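Chitin elicitor-binding protein (Oryza sativa subsp. japonica, PDB 5JCD) binds chitin oligosaccharides from fungal cell walls as a rice cell-surface receptor and passes on the elicitor signal for defence responses. Local coordinates at residues F3-A8 and C70-D75; Q108-A113 and L128-P133. All coordinates share one frame; numbering follows the deposited sequence.

The two contacts belong to the LysM-containing part of the receptor, and their centres lie about 15 Å apart. Interaction 1 ties the N-terminal residues to the end of strand 63-72 through a disulfide, while interaction 2 packs helix 107-113 of the first LysM domain against strand 127-129 and the residues after it. They meet directly: CD2 of Phe3 lies 3.6 Å from the backbone C of Pro133, a van der Waals contact. Interaction 2 lies close to a chitin-binding residue: the side chain of Trp129 is about 4 Å from that of Asn114. Interaction 1 is more remote, with the side chain of Phe3 about 12 Å from that of Leu183, another chitin-binding residue.

Interaction 1: F3-A8 and C70-D75; sequences FTCAVA and CRCNGD
A disulfide joins Cys5, just past the short N-terminal strand 3-4, to Cys72 at the end of strand 63-72, with one backbone hydrogen bond beside it. The SG atoms of Cys5 and Cys72 are 2.1 Å apart, with a torsion of 82° about the S-S bond, close to the unstrained right angle. SG of Cys5 reaches across because it stands anti to its own backbone N (chi1 -176°), whereas SG of Cys72 stands anti to its carbonyl carbon. CG2 of Val7 rests 3.9 Å from SG of Cys72, adding an apolar contact to the sulfur. Beyond the disulfide, N of Cys5 donates to O of Asp75 at 3.2 Å; the bond is nearly straight at the hydrogen, but the donor stands well above the carbonyl plane. In the turn after strand 63-72, Gly74 has a positive phi, at backbone angles where a side chain would jam against the preceding carbonyl, and OD1 of Asn73 accepts from N of Asp75 at 3.0 Å in an Asx turn. The same OD1 also accepts from Val76 N. Around the contact, the backbone of Phe3 hydrogen-bonds to that of Gly77 in strand 76-79 and its ring packs on Ile188 and Asp190 of strand 188-193, while Cys70 forms a second disulfide with Cys134 and touches Cys13 and Ser15 of strand 12-20.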
loop_
_atom_site.group_PDB
_atom_site.type_symbol
_atom_site.label_atom_id
_atom_site.label_comp_id
_atom_site.label_asym_id
_atom_site.label_seq_id
_atom_site.Cartn_x
_atom_site.Cartn_y
_atom_site.Cartn_z
ATOM N N PHE A 3 2.989 -1.184 8.755
ATOM C CA PHE A 3 1.781 -1.577 9.502
ATOM C C PHE A 3 2.137 -2.726 10.402
ATOM O O PHE A 3 2.894 -3.612 10.041
ATOM C CB PHE A 3 0.604 -2.019 8.620
ATOM C CG PHE A 3 -0.020 -0.915 7.824
ATOM C CD1 PHE A 3 0.332 0.420 8.052
ATOM C CD2 PHE A 3 -0.962 -1.207 6.842
ATOM C CE1 PHE A 3 -0.226 1.431 7.307
ATOM C CE2 PHE A 3 -1.536 -0.194 6.086
ATOM C CZ PHE A 3 -1.165 1.128 6.315
ATOM N N THR A 4 1.595 -2.681 11.599
ATOM C CA THR A 4 1.822 -3.708 12.583
ATOM C C THR A 4 1.031 -5.017 12.294
ATOM O O THR A 4 -0.068 -4.989 11.751
ATOM C CB THR A 4 1.493 -3.084 13.970
ATOM O OG1 THR A 4 2.708 -2.606 14.568
ATOM C CG2 THR A 4 0.753 -4.025 14.892
ATOM N N CYS A 5 1.603 -6.160 12.665
ATOM C CA CYS A 5 0.929 -7.446 12.538
ATOM C C CYS A 5 1.423 -8.365 13.644
ATOM O O CYS A 5 2.631 -8.545 13.803
ATOM C CB CYS A 5 1.211 -8.090 11.179
ATOM S SG CYS A 5 0.313 -9.628 10.896
ATOM N N ALA A 6 0.491 -8.967 14.381
ATOM C CA ALA A 6 0.824 -9.702 15.598
ATOM C C ALA A 6 0.580 -11.221 15.539
ATOM O O ALA A 6 0.763 -11.910 16.543
ATOM C CB ALA A 6 0.049 -9.114 16.762
ATOM N N VAL A 7 0.187 -11.731 14.375
ATOM C CA VAL A 7 -0.081 -13.150 14.203
ATOM C C VAL A 7 1.195 -13.921 13.935
ATOM O O VAL A 7 2.269 -13.327 13.830
ATOM C CB VAL A 7 -1.065 -13.378 13.063
ATOM C CG1 VAL A 7 -2.374 -12.588 13.324
ATOM C CG2 VAL A 7 -0.437 -12.955 11.762
ATOM N N ALA A 8 1.083 -15.240 13.799
ATOM C CA ALA A 8 2.270 -16.071 13.633
ATOM C C ALA A 8 3.066 -15.677 12.403
ATOM O O ALA A 8 2.517 -15.498 11.306
ATOM C CB ALA A 8 1.900 -17.541 13.550
ATOM N N CYS A 70 0.232 -10.296 1.462
ATOM C CA CYS A 70 0.924 -9.799 2.627
ATOM C C CYS A 70 1.582 -10.934 3.406
ATOM O O CYS A 70 1.015 -12.007 3.573
ATOM C CB CYS A 70 -0.070 -9.077 3.535
ATOM S SG CYS A 70 0.674 -8.398 5.028
ATOM N N ARG A 71 2.801 -10.699 3.860
ATOM C CA ARG A 71 3.461 -11.606 4.784
ATOM C C ARG A 71 3.791 -10.909 6.087
ATOM O O ARG A 71 4.298 -9.782 6.085
ATOM C CB ARG A 71 4.736 -12.196 4.181
ATOM C CG ARG A 71 5.557 -12.962 5.188
ATOM C CD ARG A 71 6.709 -13.750 4.574
ATOM N NE ARG A 71 7.501 -14.423 5.613
ATOM C CZ ARG A 71 7.673 -15.740 5.730
ATOM N NH1 ARG A 71 7.103 -16.587 4.875
ATOM N NH2 ARG A 71 8.425 -16.211 6.716
ATOM N N CYS A 72 3.485 -11.577 7.197
ATOM C CA CYS A 72 3.780 -11.049 8.519
ATOM C C CYS A 72 5.103 -11.630 8.998
ATOM O O CYS A 72 5.367 -12.810 8.797
ATOM C CB CYS A 72 2.649 -11.380 9.495
ATOM S SG CYS A 72 1.122 -10.456 9.187
ATOM N N ASN A 73 5.970 -10.797 9.557
ATOM C CA ASN A 73 7.209 -11.326 10.120
ATOM C C ASN A 73 7.297 -11.410 11.638
ATOM O O ASN A 73 8.377 -11.626 12.169
ATOM C CB ASN A 73 8.439 -10.582 9.588
ATOM C CG ASN A 73 8.514 -9.144 10.041
ATOM O OD1 ASN A 73 7.776 -8.698 10.919
ATOM N ND2 ASN A 73 9.474 -8.420 9.483
ATOM N N GLY A 74 6.189 -11.205 12.333
ATOM C CA GLY A 74 6.192 -11.251 13.787
ATOM C C GLY A 74 6.031 -9.873 14.397
ATOM O O GLY A 74 5.558 -9.734 15.529
ATOM N N ASP A 75 6.410 -8.855 13.624
ATOM C CA ASP A 75 6.362 -7.460 14.061
ATOM C C ASP A 75 5.501 -6.667 13.100
ATOM O O ASP A 75 4.723 -5.798 13.493
ATOM C CB ASP A 75 7.757 -6.825 14.089
ATOM C CG ASP A 75 8.614 -7.338 15.216
ATOM O OD1 ASP A 75 8.089 -7.487 16.339
ATOM O OD2 ASP A 75 9.814 -7.580 14.995
#

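Interaction 2: Q108-A113 and L128-P133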
loop_
_atom_site.group_PDB
_atom_site.type_symbol
_atom_site.label_atom_id
_atom_site.label_comp_id
_atom_site.label_asym_id
_atom_site.label_seq_id
_atom_site.Cartn_x
_atom_site.Cartn_y
_atom_site.Cartn_z
ATOM N N GLN A 108 14.032 4.727 4.528
ATOM C CA GLN A 108 14.577 3.891 5.594
ATOM C C GLN A 108 14.032 2.465 5.507
ATOM O O GLN A 108 14.792 1.498 5.600
ATOM C CB GLN A 108 14.199 4.448 6.968
ATOM C CG GLN A 108 14.746 5.818 7.342
ATOM C CD GLN A 108 13.857 6.962 6.886
ATOM O OE1 GLN A 108 13.233 6.894 5.834
ATOM N NE2 GLN A 108 13.752 7.994 7.711
ATOM N N GLU A 109 12.718 2.333 5.319
ATOM C CA GLU A 109 12.108 1.012 5.182
ATOM C C GLU A 109 12.588 0.326 3.932
ATOM O O GLU A 109 12.801 -0.876 3.932
ATOM C CB GLU A 109 10.572 1.080 5.197
ATOM C CG GLU A 109 10.018 1.391 6.565
ATOM C CD GLU A 109 8.581 1.852 6.523
ATOM O OE1 GLU A 109 8.118 2.284 5.444
ATOM O OE2 GLU A 109 7.934 1.850 7.587
ATOM N N ILE A 110 12.728 1.077 2.846
ATOM C CA ILE A 110 13.298 0.471 1.651
ATOM C C ILE A 110 14.746 0.072 1.926
ATOM O O ILE A 110 15.243 -0.912 1.387
ATOM C CB ILE A 110 13.231 1.398 0.437
ATOM C CG1 ILE A 110 11.796 1.883 0.241
ATOM C CG2 ILE A 110 13.761 0.679 -0.805
ATOM C CD1 ILE A 110 11.614 2.749 -0.964
ATOM N N ALA A 111 15.410 0.835 2.789
ATOM C CA ALA A 111 16.787 0.535 3.140
ATOM C C ALA A 111 16.891 -0.770 3.937
ATOM O O ALA A 111 17.614 -1.695 3.544
ATOM C CB ALA A 111 17.416 1.701 3.902
ATOM N N ALA A 112 16.145 -0.853 5.036
ATOM C CA ALA A 112 16.193 -2.041 5.888
ATOM C C ALA A 112 15.793 -3.313 5.143
ATOM O O ALA A 112 16.434 -4.351 5.297
ATOM C CB ALA A 112 15.311 -1.850 7.112
ATOM N N ALA A 113 14.772 -3.209 4.296
ATOM C CA ALA A 113 14.241 -4.352 3.560
ATOM C C ALA A 113 15.204 -4.958 2.535
ATOM O O ALA A 113 15.129 -6.150 2.237
ATOM C CB ALA A 113 12.929 -3.965 2.880
ATOM N N LEU A 128 15.090 -3.637 -6.282
ATOM C CA LEU A 128 14.744 -3.349 -4.895
ATOM C C LEU A 128 13.386 -3.975 -4.560
ATOM O O LEU A 128 12.436 -3.889 -5.350
ATOM C CB LEU A 128 14.677 -1.836 -4.662
ATOM C CG LEU A 128 15.886 -0.935 -4.907
ATOM C CD1 LEU A 128 15.475 0.530 -4.839
ATOM C CD2 LEU A 128 16.966 -1.226 -3.881
ATOM N N TRP A 129 13.303 -4.629 -3.406
ATOM C CA TRP A 129 12.016 -5.087 -2.884
ATOM C C TRP A 129 11.347 -3.924 -2.173
ATOM O O TRP A 129 11.893 -3.396 -1.211
ATOM C CB TRP A 129 12.210 -6.236 -1.890
ATOM C CG TRP A 129 10.957 -6.588 -1.115
ATOM C CD1 TRP A 129 9.664 -6.560 -1.582
ATOM C CD2 TRP A 129 10.873 -6.980 0.267
ATOM N NE1 TRP A 129 8.793 -6.932 -0.588
ATOM C CE2 TRP A 129 9.499 -7.196 0.558
ATOM C CE3 TRP A 129 11.822 -7.186 1.283
ATOM C CZ2 TRP A 129 9.047 -7.602 1.826
ATOM C CZ3 TRP A 129 11.372 -7.593 2.549
ATOM C CH2 TRP A 129 9.989 -7.792 2.808
ATOM N N ILE A 130 10.153 -3.549 -2.617
ATOM C CA ILE A 130 9.402 -2.490 -1.954
ATOM C C ILE A 130 8.399 -3.112 -0.960
ATOM O O ILE A 130 7.428 -3.744 -1.363
ATOM C CB ILE A 130 8.646 -1.633 -2.995
ATOM C CG1 ILE A 130 9.595 -1.144 -4.099
ATOM C CG2 ILE A 130 7.914 -0.480 -2.331
ATOM C CD1 ILE A 130 10.757 -0.277 -3.605
ATOM N N PRO A 131 8.627 -2.927 0.347
ATOM C CA PRO A 131 7.742 -3.524 1.353
ATOM C C PRO A 131 6.479 -2.700 1.629
ATOM O O PRO A 131 6.400 -2.053 2.666
ATOM C CB PRO A 131 8.611 -3.517 2.607
ATOM C CG PRO A 131 9.451 -2.265 2.441
ATOM C CD PRO A 131 9.719 -2.152 0.957
ATOM N N LEU A 132 5.500 -2.737 0.734
ATOM C CA LEU A 132 4.211 -2.077 0.995
ATOM C C LEU A 132 3.610 -2.520 2.331
ATOM O O LEU A 132 3.638 -3.712 2.693
ATOM C CB LEU A 132 3.233 -2.372 -0.140
ATOM C CG LEU A 132 3.780 -2.026 -1.526
ATOM C CD1 LEU A 132 2.859 -2.525 -2.600
ATOM C CD2 LEU A 132 3.943 -0.507 -1.641
ATOM N N PRO A 133 3.075 -1.557 3.081
ATOM C CA PRO A 133 2.572 -1.862 4.420
ATOM C C PRO A 133 1.249 -2.645 4.409
ATOM O O PRO A 133 0.327 -2.372 3.630
ATOM C CB PRO A 133 2.384 -0.474 5.033
ATOM C CG PRO A 133 2.051 0.389 3.864
ATOM C CD PRO A 133 2.777 -0.173 2.677
#
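Within the first LysM domain, helix 107-113 packs on strand 127-129 and the chain that follows it, the helix-on-strand arrangement of the LysM βααβ fold. No hydrogen bond crosses between the two segments; the contact is mainly apolar. Ala113 is central: its CB sits 3.8 Å from CE3 of Trp129 and 3.9 Å from CG of Pro131, so the small methyl is shared by indole and proline ring. CG of Trp129 stands anti to the backbone N (chi1 169°); with chi2 at 36° the ring is turned so that CE3 meets Ala113. CB of Pro131 lies over one indole face, offset toward the rim, and Pro131 itself centres an inverse gamma turn. Deeper in, Ile110 and Ile130 run side by side, pointing the same way, with their CD1 atoms 4.1 Å apart, and CG2 of Ile110 lies 4.4 Å from CD1 of Leu128. Helix 93-100 adds to this core: Leu93 touches both Ile110 and Leu128, Ala97 touches Ile110 and Ile96 touches Leu128. At Trp129, NE1 donates to Ser79 O, Arg81 makes a cation-pi contact with the ring, and the backbone N binds OD1 of chitin-binding Asn114, joining the helix end to the strand. An alanine in place of Trp129 would probably leave Ala113 CB and the Pro131 ring without their aromatic neighbour, Ser79 O without its indole donor and Arg81 without its pi partner. At the indole edge, near the ring plane, O of Ala113 approaches CE3 of Trp129 to 3.6 Å.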